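PDB 1L1L: ribonucleoside triphosphate reductase from Lactobacillus leichmannii, which probably reduces ribonucleoside triphosphates to 2'-deoxyribonucleoside triphosphates, using coenzyme B12 as a class II ribonucleotide reductase under allosteric control. Local coordinates for residues 428-431 and 435-438; 478-483 and 515-520; 234-237 and 241-244; 152-157 and 225-230; 575-578 and 583-586. All blocks are in the same frame, centred on the assembly; numbering follows the deposited sequence.

Contact 1: residues 428-431 and 435-438; sequences IAEE and DLQE
The isobutyl end of L436 makes all the apolar contact here. Its CD2 lies against A429 CB at 3.8 Å, where the small alanine lets the next helix come close, and the same methyl also rests on the aliphatic part of E430. With L436 CG anti to the carbonyl carbon (chi1 -67°), the branch leans back toward the helix of 428-431. E430 CG sits 3.7 Å from L436 CG, the two side chains crossing at a slant.

The carboxylate of E430 continues past the leucine. The chain is extended beyond CG, and OE1 approaches L436 CD1 to 3.2 Å, a close oxygen-to-methyl touch and not a bond. Its polar partners are others: OE1 makes a salt bridge to R484, while OE2 takes a weak hydrogen bond from W480 NE1. A glutamate suits the place because its methylene groups pack on leucine and its head reaches an arginine.

Capping forms a third kind of interaction. D435 is a classic N-cap, its carboxylate turned onto the first turn of its own helix, where E438 N is 3.1 Å from D435 OD2 and Q437 N is 3.4 Å from D435 OD1. Both bonds are bent and weak. With three residues between E431 and D435, the whole is a helix-turn-helix connection in the plain sense, L436 folding back on A429 and E430.

Contact 2: residues 478-483 and 515-520; sequences QDWLLT and IKMVDQ
A Met-aromatic contact joins helix 477-485 to helix 512-536, with M517 laid over the indole of W480. The methyl does most of the touching: M517 CE is 3.6 Å from the centroid of the six-membered ring of W480, 19° off the normal, a CH-pi approach over one face. It lies nearest W480 CZ2, at 3.4 Å. The sulfur stands higher, SD being 5.1 Å from that centroid. The bend at the end of the methionine (chi3 -74°) folds CE back down onto the ring, a reach that a flexible, unbranched side chain allows.

Both helices belong to the connection between the parallel strands 471-474 and 545-546, probably part of the ten-stranded alpha-beta barrel, and the segment axes run roughly antiparallel, at 136°. They stay 12.3 Å apart, a wide separation, spanned mainly by the long side chains of W480 and M517. W480, with CG anti to the backbone N, is directed across it.

V518 meets the rim of the indole near its plane, V518 CG1 to W480 CZ3 being 4.0 Å. From beside the tryptophan, L481 CD2 comes within 4.1 Å of M517 CE, so the methyl touches a leucine branch as well as the ring. R484 and L485, further along helix 477-485, also touch M517.

Contact 3: residues 234-237 and 241-244; sequences LIDL and QTNP
T242 OG1 is gripped from two directions. It donates to D236 O at 2.6 Å, a short bond, and it accepts from a water at 2.8 Å. That water also donates to D236 OD1, again at 2.6 Å, so hydroxyl, water and carboxylate form a small closed circuit with the aspartate's own backbone. Threonine suits the place because its hydroxyl sits close to the main chain: OG1 lies between the backbone N and the carbonyl carbon (chi1 49°) and can meet a carbonyl of the neighbouring segment.

N243 makes the second link. Its ND2 donates to L237 O at 3.1 Å with an angle of 147° at the hydrogen, and the donor is tilted 30° from the carbonyl plane. The amide lies against the leucine as well, with L237 CD2 3.8 Å from N243 ND2. The same nitrogen also donates to K247 O, as an asparagine can, having two N-H groups.

D236 and L237 stand where helix 224-236, in the insertion of B12-dependent ribonucleotide reductases, gives way to the loop leading to strand 249-253, and side chains of that loop cover the carbonyls at the helix end. These two side-chain-to-backbone bonds probably fix the bend of the chain there. D236 OD2 is held by S147 and Y138, so the carboxylate collects donors at both oxygens, which would be expected to favour its ionised form.

Contact 4: residues 152-157 and 225-230; sequences FLFDEL and EGWVLA. Unlike the reference sequence in segment 152-157: F152 (reference Cys).
F154 fills the tight part of this contact, its ring pushed against the backbone of the opposing helix. F154 CE2 comes to 3.3 Å from W227 O, and F154 CD2 to 3.7 Å from V228 CA. With CG anti to the backbone N (chi1 -164°) and the ring turned to a chi2 of only 4°, the flat group enters beside the helix and lies oblique to both atoms. V228, branched at CB, offers CG2 to F154 CD2 at 4.0 Å. The ring end is closed off by W227: F154 CZ meets the edge of the indole, in its plane, 4.0 Å from CE3, the two side chains crossing at about a right angle. I308 of helix 298-313 also packs on F154, and M158 on both W227 and V228.

The other flank is looser. D155 touches V228 CG2 through its backbone N, at 4.1 Å, and its CB, at 4.2 Å, and E225 beside it is partly exposed. D155 OD1 stands 4.9 Å from E225 OE2, like charges near but not touching. The charge of D155 is taken up by salt bridges to R224 and K159, and W457 donates to OD2.

The segments run nearly antiparallel, at 160° with axes 9.6 Å apart, and join helix 148-158 to a helix of the insertion characteristic of B12-dependent reductases, probably part of what lets this monomer mimic a dimer. Chemically, ring and valine probably keep water from the centre, where the slightly positive C-H rim of F154 probably tolerates the W227 carbonyl, while the buried carboxylate of D155 is probably stabilised by R224 and K159.

Contact 5: residues 575-578 and 583-586; sequences IRFQ and LLPA
F577 overlaps L584, the leucine sliding past the phenyl group in the opposite direction. L584 CD2 lies 3.9 Å from both F577 CB and F577 CG, so the methyl covers the root of the ring, approaching it obliquely. Farther along, F577 CE2 meets L583 CD1 at 4.1 Å. Two successive leucines thus divide the ring between them, one near its base and one toward its far end. The phenylalanine is held in position by CG standing anti to the carbonyl carbon (chi1 -64°), which sets CG beside the backbone N and lets the ring lie alongside the leucines.

Strand 570-578 is an inner strand of a four-stranded antiparallel sheet, with F577 bonded through its backbone to T604, and after it the chain turns within four residues into helix 583-589. L583 and L584 thereby pack back onto the strand that precedes them, and D581 accepts from L583 N.

The second branch of L584, CD1, touches the main chain instead, lying 3.5 Å from Q578 O. Leucine is apt here, since its forked end can touch a ring and a carbonyl at once. V606 of the adjoining strand touches both F577 and L584; W28, V29 and F713 touch L583, and R33 makes a cation-pi contact with F577.

Overall arrangement
From the N terminus, contact 4 comes first and closes the longest loop, 67 residues, tying helix 148-158 to helix 224-236. Contact 3 follows along the same helix, fastening its C-terminal end to the loop just beyond; the centres lie 17 Å apart. On the opposite side of the chain's centre, contact 1 joins helix 426-431 to helix 436-450 over a short turn, and contact 2 bridges 31 residues between helices 477-485 and 512-536. These two touch, L436 lying on W480, with centres 12 Å apart. Contact 5 closes a four-residue turn between a sheet strand and the next helix. All five are in series, so none nests or crosses.

Contact 1: residues 428-431 and 435-438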
# COMPACT_ATOMS: atom_id res chain seq x y z
N ILE A 428 8.09 -19.55 8.65
CA ILE A 428 8.49 -19.03 9.94
C ILE A 428 7.51 -19.38 11.07
O ILE A 428 7.92 -19.72 12.18
CB ILE A 428 8.69 -17.51 9.88
CG1 ILE A 428 9.78 -17.19 8.84
CG2 ILE A 428 9.07 -16.97 11.24
CD1 ILE A 428 9.99 -15.72 8.61
N ALA A 429 6.21 -19.29 10.80
CA ALA A 429 5.23 -19.61 11.82
C ALA A 429 5.43 -21.06 12.28
O ALA A 429 5.41 -21.36 13.47
CB ALA A 429 3.82 -19.42 11.28
N GLU A 430 5.62 -21.96 11.31
CA GLU A 430 5.83 -23.38 11.59
C GLU A 430 7.10 -23.62 12.40
O GLU A 430 7.10 -24.41 13.34
CB GLU A 430 5.91 -24.16 10.27
CG GLU A 430 4.59 -24.24 9.52
CD GLU A 430 4.70 -25.06 8.25
OE1 GLU A 430 3.66 -25.60 7.81
OE2 GLU A 430 5.81 -25.16 7.68
N GLU A 431 8.18 -22.94 12.02
CA GLU A 431 9.46 -23.07 12.71
C GLU A 431 9.37 -22.50 14.14
O GLU A 431 10.16 -22.87 15.01
CB GLU A 431 10.56 -22.36 11.91
CG GLU A 431 10.78 -22.95 10.52
CD GLU A 431 11.75 -22.15 9.66
OE1 GLU A 431 11.56 -20.91 9.54
OE2 GLU A 431 12.69 -22.75 9.11
N ASP A 435 0.72 -23.94 14.78
CA ASP A 435 -0.10 -24.76 13.90
C ASP A 435 -0.67 -23.71 12.95
O ASP A 435 -1.36 -22.79 13.39
CB ASP A 435 -1.23 -25.43 14.68
CG ASP A 435 -2.47 -25.70 13.82
OD1 ASP A 435 -2.34 -26.31 12.74
OD2 ASP A 435 -3.58 -25.30 14.24
N LEU A 436 -0.37 -23.83 11.66
CA LEU A 436 -0.84 -22.84 10.67
C LEU A 436 -2.34 -22.56 10.73
O LEU A 436 -2.75 -21.40 10.72
CB LEU A 436 -0.44 -23.26 9.26
CG LEU A 436 1.06 -23.24 9.00
CD1 LEU A 436 1.31 -23.46 7.52
CD2 LEU A 436 1.66 -21.91 9.45
N GLN A 437 -3.15 -23.61 10.81
CA GLN A 437 -4.59 -23.43 10.89
C GLN A 437 -4.94 -22.42 11.99
O GLN A 437 -5.82 -21.58 11.80
CB GLN A 437 -5.27 -24.78 11.15
CG GLN A 437 -6.79 -24.73 11.28
CD GLN A 437 -7.25 -23.89 12.46
OE1 GLN A 437 -6.88 -24.15 13.61
NE2 GLN A 437 -8.05 -22.86 12.18
N GLU A 438 -4.26 -22.50 13.13
CA GLU A 438 -4.54 -21.56 14.22
C GLU A 438 -3.98 -20.16 13.94
O GLU A 438 -4.52 -19.16 14.40
CB GLU A 438 -3.95 -22.07 15.55
CG GLU A 438 -3.82 -20.98 16.61
CD GLU A 438 -3.42 -21.50 17.99
OE1 GLU A 438 -2.61 -22.45 18.06
OE2 GLU A 438 -3.92 -20.95 18.99

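Contact 2: residues 478-483 and 515-520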
# COMPACT_ATOMS: atom_id res chain seq x y z
N GLN A 478 7.71 -18.59 -1.57
CA GLN A 478 8.69 -19.41 -2.25
C GLN A 478 9.53 -20.19 -1.23
O GLN A 478 9.83 -21.36 -1.45
CB GLN A 478 9.59 -18.57 -3.16
CG GLN A 478 8.87 -17.95 -4.37
CD GLN A 478 8.00 -18.94 -5.14
OE1 GLN A 478 8.41 -20.06 -5.43
NE2 GLN A 478 6.78 -18.52 -5.48
N ASP A 479 9.88 -19.55 -0.11
CA ASP A 479 10.68 -20.22 0.92
C ASP A 479 9.89 -21.41 1.47
O ASP A 479 10.43 -22.52 1.63
CB ASP A 479 10.98 -19.30 2.12
CG ASP A 479 11.82 -18.10 1.75
OD1 ASP A 479 12.62 -18.16 0.79
OD2 ASP A 479 11.68 -17.08 2.47
N TRP A 480 8.63 -21.16 1.78
CA TRP A 480 7.75 -22.18 2.34
C TRP A 480 7.58 -23.40 1.44
O TRP A 480 7.61 -24.53 1.92
CB TRP A 480 6.38 -21.56 2.64
CG TRP A 480 5.41 -22.51 3.28
CD1 TRP A 480 5.61 -23.25 4.42
CD2 TRP A 480 4.05 -22.74 2.89
NE1 TRP A 480 4.46 -23.93 4.75
CE2 TRP A 480 3.49 -23.64 3.83
CE3 TRP A 480 3.25 -22.29 1.83
CZ2 TRP A 480 2.16 -24.09 3.74
CZ3 TRP A 480 1.93 -22.74 1.75
CH2 TRP A 480 1.40 -23.63 2.70
N LEU A 481 7.39 -23.16 0.14
CA LEU A 481 7.21 -24.26 -0.82
C LEU A 481 8.49 -25.02 -1.17
O LEU A 481 8.49 -26.24 -1.22
CB LEU A 481 6.57 -23.73 -2.11
CG LEU A 481 5.19 -23.06 -1.99
CD1 LEU A 481 4.74 -22.58 -3.36
CD2 LEU A 481 4.19 -24.03 -1.40
N LEU A 482 9.58 -24.29 -1.40
CA LEU A 482 10.84 -24.93 -1.76
C LEU A 482 11.30 -25.86 -0.65
O LEU A 482 11.76 -26.98 -0.90
CB LEU A 482 11.91 -23.87 -2.02
CG LEU A 482 13.30 -24.38 -2.43
CD1 LEU A 482 13.20 -25.20 -3.71
CD2 LEU A 482 14.25 -23.20 -2.63
N THR A 483 11.16 -25.39 0.58
CA THR A 483 11.55 -26.16 1.74
C THR A 483 10.65 -27.37 1.88
O THR A 483 11.10 -28.52 1.79
CB THR A 483 11.45 -25.30 3.01
OG1 THR A 483 12.30 -24.16 2.86
CG2 THR A 483 11.88 -26.09 4.25
N ILE A 515 -1.44 -27.66 -3.62
CA ILE A 515 -2.87 -27.39 -3.64
C ILE A 515 -3.51 -27.66 -2.28
O ILE A 515 -4.26 -26.83 -1.75
CB ILE A 515 -3.57 -28.25 -4.70
CG1 ILE A 515 -3.07 -27.87 -6.09
CG2 ILE A 515 -5.08 -28.08 -4.60
CD1 ILE A 515 -3.60 -28.75 -7.20
N LYS A 516 -3.21 -28.82 -1.72
CA LYS A 516 -3.78 -29.20 -0.43
C LYS A 516 -3.36 -28.26 0.70
O LYS A 516 -4.20 -27.81 1.48
CB LYS A 516 -3.39 -30.64 -0.07
CG LYS A 516 -4.14 -31.15 1.15
CD LYS A 516 -5.65 -31.04 0.91
CE LYS A 516 -6.44 -31.33 2.17
NZ LYS A 516 -7.91 -31.16 1.94
N MET A 517 -2.07 -27.98 0.80
CA MET A 517 -1.61 -27.10 1.87
C MET A 517 -2.20 -25.69 1.80
O MET A 517 -2.57 -25.13 2.83
CB MET A 517 -0.07 -27.07 1.94
CG MET A 517 0.68 -27.12 0.63
SD MET A 517 2.35 -27.88 0.82
CE MET A 517 3.26 -26.59 1.64
N VAL A 518 -2.33 -25.11 0.61
CA VAL A 518 -2.90 -23.77 0.54
C VAL A 518 -4.41 -23.82 0.69
O VAL A 518 -5.01 -22.93 1.29
CB VAL A 518 -2.53 -23.03 -0.78
CG1 VAL A 518 -1.02 -22.94 -0.92
CG2 VAL A 518 -3.15 -23.71 -1.97
N ASP A 519 -5.03 -24.88 0.18
CA ASP A 519 -6.48 -25.03 0.29
C ASP A 519 -6.95 -25.15 1.74
O ASP A 519 -7.99 -24.63 2.11
CB ASP A 519 -6.94 -26.24 -0.52
CG ASP A 519 -8.44 -26.44 -0.46
OD1 ASP A 519 -9.18 -25.55 -0.95
OD2 ASP A 519 -8.89 -27.48 0.07
N GLN A 520 -6.18 -25.85 2.58
CA GLN A 520 -6.56 -26.01 3.98
C GLN A 520 -6.46 -24.70 4.74
O GLN A 520 -7.25 -24.42 5.64
CB GLN A 520 -5.68 -27.05 4.67
CG GLN A 520 -5.73 -28.41 4.02
CD GLN A 520 -5.01 -29.45 4.84
OE1 GLN A 520 -3.84 -29.26 5.22
NE2 GLN A 520 -5.69 -30.56 5.13

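Contact 3: residues 234-237 and 241-244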
# COMPACT_ATOMS: atom_id res chain seq x y z
N LEU A 234 -12.17 25.19 -4.93
CA LEU A 234 -11.59 25.54 -6.23
C LEU A 234 -12.20 24.74 -7.38
O LEU A 234 -12.51 25.30 -8.44
CB LEU A 234 -10.08 25.29 -6.21
CG LEU A 234 -9.40 25.46 -7.57
CD1 LEU A 234 -9.61 26.89 -8.08
CD2 LEU A 234 -7.93 25.13 -7.46
N ILE A 235 -12.36 23.43 -7.18
CA ILE A 235 -12.93 22.57 -8.20
C ILE A 235 -14.42 22.85 -8.44
O ILE A 235 -14.84 23.09 -9.58
CB ILE A 235 -12.77 21.08 -7.82
CG1 ILE A 235 -11.29 20.68 -7.87
CG2 ILE A 235 -13.58 20.21 -8.76
CD1 ILE A 235 -11.00 19.29 -7.31
N ASP A 236 -15.21 22.83 -7.37
CA ASP A 236 -16.65 23.05 -7.49
C ASP A 236 -17.07 24.41 -8.09
O ASP A 236 -18.20 24.55 -8.56
CB ASP A 236 -17.34 22.85 -6.14
CG ASP A 236 -17.35 21.38 -5.68
OD1 ASP A 236 -17.48 20.48 -6.53
OD2 ASP A 236 -17.25 21.13 -4.45
N LEU A 237 -16.17 25.39 -8.08
CA LEU A 237 -16.48 26.71 -8.63
C LEU A 237 -16.40 26.74 -10.15
O LEU A 237 -16.69 27.76 -10.78
CB LEU A 237 -15.53 27.78 -8.07
CG LEU A 237 -15.75 28.23 -6.62
CD1 LEU A 237 -14.75 29.33 -6.30
CD2 LEU A 237 -17.18 28.73 -6.43
N GLN A 241 -23.61 23.81 -11.37
CA GLN A 241 -24.39 23.04 -10.40
C GLN A 241 -24.02 23.35 -8.95
O GLN A 241 -24.86 23.24 -8.05
CB GLN A 241 -24.18 21.55 -10.65
CG GLN A 241 -22.76 21.07 -10.36
CD GLN A 241 -22.55 19.62 -10.71
OE1 GLN A 241 -22.54 19.25 -11.89
NE2 GLN A 241 -22.38 18.78 -9.70
N THR A 242 -22.77 23.74 -8.73
CA THR A 242 -22.29 24.06 -7.39
C THR A 242 -21.74 25.48 -7.35
O THR A 242 -20.81 25.78 -6.60
CB THR A 242 -21.17 23.08 -6.95
OG1 THR A 242 -20.19 22.97 -7.99
CG2 THR A 242 -21.75 21.71 -6.66
N ASN A 243 -22.32 26.35 -8.17
CA ASN A 243 -21.91 27.75 -8.24
C ASN A 243 -23.00 28.59 -8.92
O ASN A 243 -22.80 29.14 -10.00
CB ASN A 243 -20.60 27.88 -9.02
CG ASN A 243 -20.05 29.30 -8.99
OD1 ASN A 243 -20.62 30.18 -8.33
ND2 ASN A 243 -18.95 29.52 -9.69
N PRO A 244 -24.17 28.68 -8.28
CA PRO A 244 -25.29 29.46 -8.84
C PRO A 244 -24.93 30.91 -9.16
O PRO A 244 -25.26 31.41 -10.23
CB PRO A 244 -26.37 29.33 -7.76
CG PRO A 244 -25.58 29.10 -6.49
CD PRO A 244 -24.53 28.14 -6.96
O HOH W 1 -19.24 20.38 -8.47

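Contact 4: residues 152-157 and 225-230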
# COMPACT_ATOMS: atom_id res chain seq x y z
N PHE A 152 -11.89 12.78 -1.50
CA PHE A 152 -11.71 11.47 -0.88
C PHE A 152 -10.26 11.05 -1.07
O PHE A 152 -9.56 10.69 -0.11
CB PHE A 152 -12.63 10.44 -1.52
CG PHE A 152 -12.49 9.07 -0.92
CD1 PHE A 152 -13.18 8.73 0.25
CD2 PHE A 152 -11.60 8.14 -1.46
CE1 PHE A 152 -12.98 7.50 0.87
CE2 PHE A 152 -11.39 6.91 -0.85
CZ PHE A 152 -12.08 6.59 0.32
N LEU A 153 -9.80 11.09 -2.32
CA LEU A 153 -8.43 10.71 -2.62
C LEU A 153 -7.42 11.58 -1.86
O LEU A 153 -6.47 11.06 -1.26
CB LEU A 153 -8.18 10.81 -4.13
CG LEU A 153 -6.75 10.57 -4.61
CD1 LEU A 153 -6.77 9.62 -5.78
CD2 LEU A 153 -6.12 11.88 -5.00
N PHE A 154 -7.63 12.90 -1.89
CA PHE A 154 -6.76 13.87 -1.22
C PHE A 154 -6.67 13.55 0.28
O PHE A 154 -5.58 13.52 0.87
CB PHE A 154 -7.36 15.28 -1.42
CG PHE A 154 -6.41 16.43 -1.14
CD1 PHE A 154 -5.07 16.22 -0.83
CD2 PHE A 154 -6.88 17.74 -1.22
CE1 PHE A 154 -4.21 17.29 -0.60
CE2 PHE A 154 -6.03 18.82 -1.00
CZ PHE A 154 -4.69 18.60 -0.69
N ASP A 155 -7.81 13.29 0.89
CA ASP A 155 -7.86 13.00 2.32
C ASP A 155 -7.10 11.72 2.70
O ASP A 155 -6.19 11.76 3.54
CB ASP A 155 -9.33 12.92 2.77
CG ASP A 155 -9.48 12.79 4.28
OD1 ASP A 155 -8.76 13.49 5.00
OD2 ASP A 155 -10.34 12.00 4.73
N GLU A 156 -7.43 10.61 2.06
CA GLU A 156 -6.76 9.35 2.36
C GLU A 156 -5.27 9.44 2.06
O GLU A 156 -4.44 8.85 2.77
CB GLU A 156 -7.41 8.21 1.58
CG GLU A 156 -8.87 7.97 1.92
CD GLU A 156 -9.13 7.87 3.43
OE1 GLU A 156 -8.25 7.36 4.16
OE2 GLU A 156 -10.23 8.28 3.86
N LEU A 157 -4.91 10.17 1.01
CA LEU A 157 -3.49 10.34 0.70
C LEU A 157 -2.78 11.12 1.82
O LEU A 157 -1.67 10.79 2.20
CB LEU A 157 -3.30 11.09 -0.64
CG LEU A 157 -3.49 10.32 -1.96
CD1 LEU A 157 -3.47 11.32 -3.17
CD2 LEU A 157 -2.39 9.28 -2.10
N GLU A 225 -8.10 18.93 6.81
CA GLU A 225 -9.40 19.23 6.25
C GLU A 225 -9.38 20.58 5.54
O GLU A 225 -10.04 20.77 4.51
CB GLU A 225 -10.47 19.24 7.35
CG GLU A 225 -10.53 17.94 8.15
CD GLU A 225 -9.25 17.70 8.94
OE1 GLU A 225 -8.85 18.59 9.71
OE2 GLU A 225 -8.64 16.62 8.78
N GLY A 226 -8.61 21.52 6.08
CA GLY A 226 -8.53 22.83 5.47
C GLY A 226 -8.02 22.71 4.04
O GLY A 226 -8.52 23.38 3.14
N TRP A 227 -7.02 21.85 3.85
CA TRP A 227 -6.40 21.60 2.55
C TRP A 227 -7.40 20.98 1.58
O TRP A 227 -7.49 21.40 0.42
CB TRP A 227 -5.20 20.66 2.70
CG TRP A 227 -3.94 21.31 3.21
CD1 TRP A 227 -3.84 22.23 4.21
CD2 TRP A 227 -2.61 21.06 2.76
NE1 TRP A 227 -2.53 22.57 4.40
CE2 TRP A 227 -1.75 21.87 3.53
CE3 TRP A 227 -2.05 20.22 1.77
CZ2 TRP A 227 -0.36 21.87 3.35
CZ3 TRP A 227 -0.68 20.22 1.59
CH2 TRP A 227 0.16 21.04 2.37
N VAL A 228 -8.13 19.97 2.05
CA VAL A 228 -9.12 19.28 1.24
C VAL A 228 -10.26 20.22 0.81
O VAL A 228 -10.58 20.30 -0.38
CB VAL A 228 -9.74 18.08 2.01
CG1 VAL A 228 -10.87 17.45 1.18
CG2 VAL A 228 -8.65 17.03 2.30
N LEU A 229 -10.85 20.93 1.77
CA LEU A 229 -11.94 21.86 1.49
C LEU A 229 -11.54 22.97 0.50
O LEU A 229 -12.36 23.41 -0.31
CB LEU A 229 -12.45 22.49 2.80
CG LEU A 229 -13.09 21.50 3.79
CD1 LEU A 229 -13.51 22.23 5.06
CD2 LEU A 229 -14.28 20.82 3.15
N ALA A 230 -10.28 23.40 0.56
CA ALA A 230 -9.78 24.45 -0.33
C ALA A 230 -9.67 23.97 -1.78
O ALA A 230 -9.87 24.74 -2.73
CB ALA A 230 -8.45 24.94 0.16

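Contact 5: residues 575-578 and 583-586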
# COMPACT_ATOMS: atom_id res chain seq x y z
N ILE A 575 22.15 -1.43 2.80
CA ILE A 575 21.12 -0.60 3.40
C ILE A 575 21.72 0.78 3.58
O ILE A 575 22.81 0.92 4.13
CB ILE A 575 20.70 -1.16 4.77
CG1 ILE A 575 20.31 -2.63 4.61
CG2 ILE A 575 19.54 -0.36 5.33
CD1 ILE A 575 19.27 -2.87 3.52
N ARG A 576 21.02 1.80 3.09
CA ARG A 576 21.52 3.17 3.18
C ARG A 576 21.02 3.91 4.41
O ARG A 576 19.82 3.88 4.73
CB ARG A 576 21.15 3.92 1.89
CG ARG A 576 21.53 3.09 0.66
CD ARG A 576 21.76 3.92 -0.59
NE ARG A 576 20.63 4.78 -0.90
CZ ARG A 576 20.52 5.47 -2.04
NH1 ARG A 576 19.46 6.24 -2.25
NH2 ARG A 576 21.46 5.36 -2.97
N PHE A 577 21.95 4.59 5.07
CA PHE A 577 21.69 5.36 6.28
C PHE A 577 22.22 6.77 6.17
O PHE A 577 23.25 7.01 5.53
CB PHE A 577 22.40 4.75 7.51
CG PHE A 577 21.94 3.38 7.88
CD1 PHE A 577 22.45 2.26 7.23
CD2 PHE A 577 20.99 3.20 8.88
CE1 PHE A 577 22.01 0.98 7.56
CE2 PHE A 577 20.54 1.93 9.22
CZ PHE A 577 21.04 0.81 8.56
N GLN A 578 21.54 7.71 6.81
CA GLN A 578 22.00 9.09 6.87
C GLN A 578 23.27 8.99 7.71
O GLN A 578 23.32 8.20 8.66
CB GLN A 578 20.97 9.97 7.58
CG GLN A 578 20.20 10.92 6.65
CD GLN A 578 18.94 11.49 7.27
OE1 GLN A 578 18.38 12.48 6.77
NE2 GLN A 578 18.47 10.88 8.35
N LEU A 583 22.11 4.49 14.62
CA LEU A 583 22.46 3.09 14.44
C LEU A 583 23.85 2.80 13.87
O LEU A 583 24.39 1.72 14.08
CB LEU A 583 21.42 2.40 13.55
CG LEU A 583 19.99 2.34 14.09
CD1 LEU A 583 19.07 1.71 13.05
CD2 LEU A 583 19.98 1.53 15.40
N LEU A 584 24.43 3.74 13.13
CA LEU A 584 25.73 3.49 12.51
C LEU A 584 26.87 3.11 13.44
O LEU A 584 27.62 2.19 13.14
CB LEU A 584 26.15 4.67 11.64
CG LEU A 584 25.39 4.83 10.32
CD1 LEU A 584 25.98 6.03 9.54
CD2 LEU A 584 25.52 3.56 9.50
N PRO A 585 27.02 3.82 14.57
CA PRO A 585 28.13 3.42 15.43
C PRO A 585 27.99 1.99 15.91
O PRO A 585 28.97 1.27 16.01
CB PRO A 585 28.11 4.47 16.56
CG PRO A 585 26.75 5.07 16.50
CD PRO A 585 26.38 5.06 15.04
N ALA A 586 26.76 1.57 16.19
CA ALA A 586 26.52 0.21 16.64
C ALA A 586 26.82 -0.80 15.53
O ALA A 586 27.41 -1.86 15.78
CB ALA A 586 25.08 0.05 17.13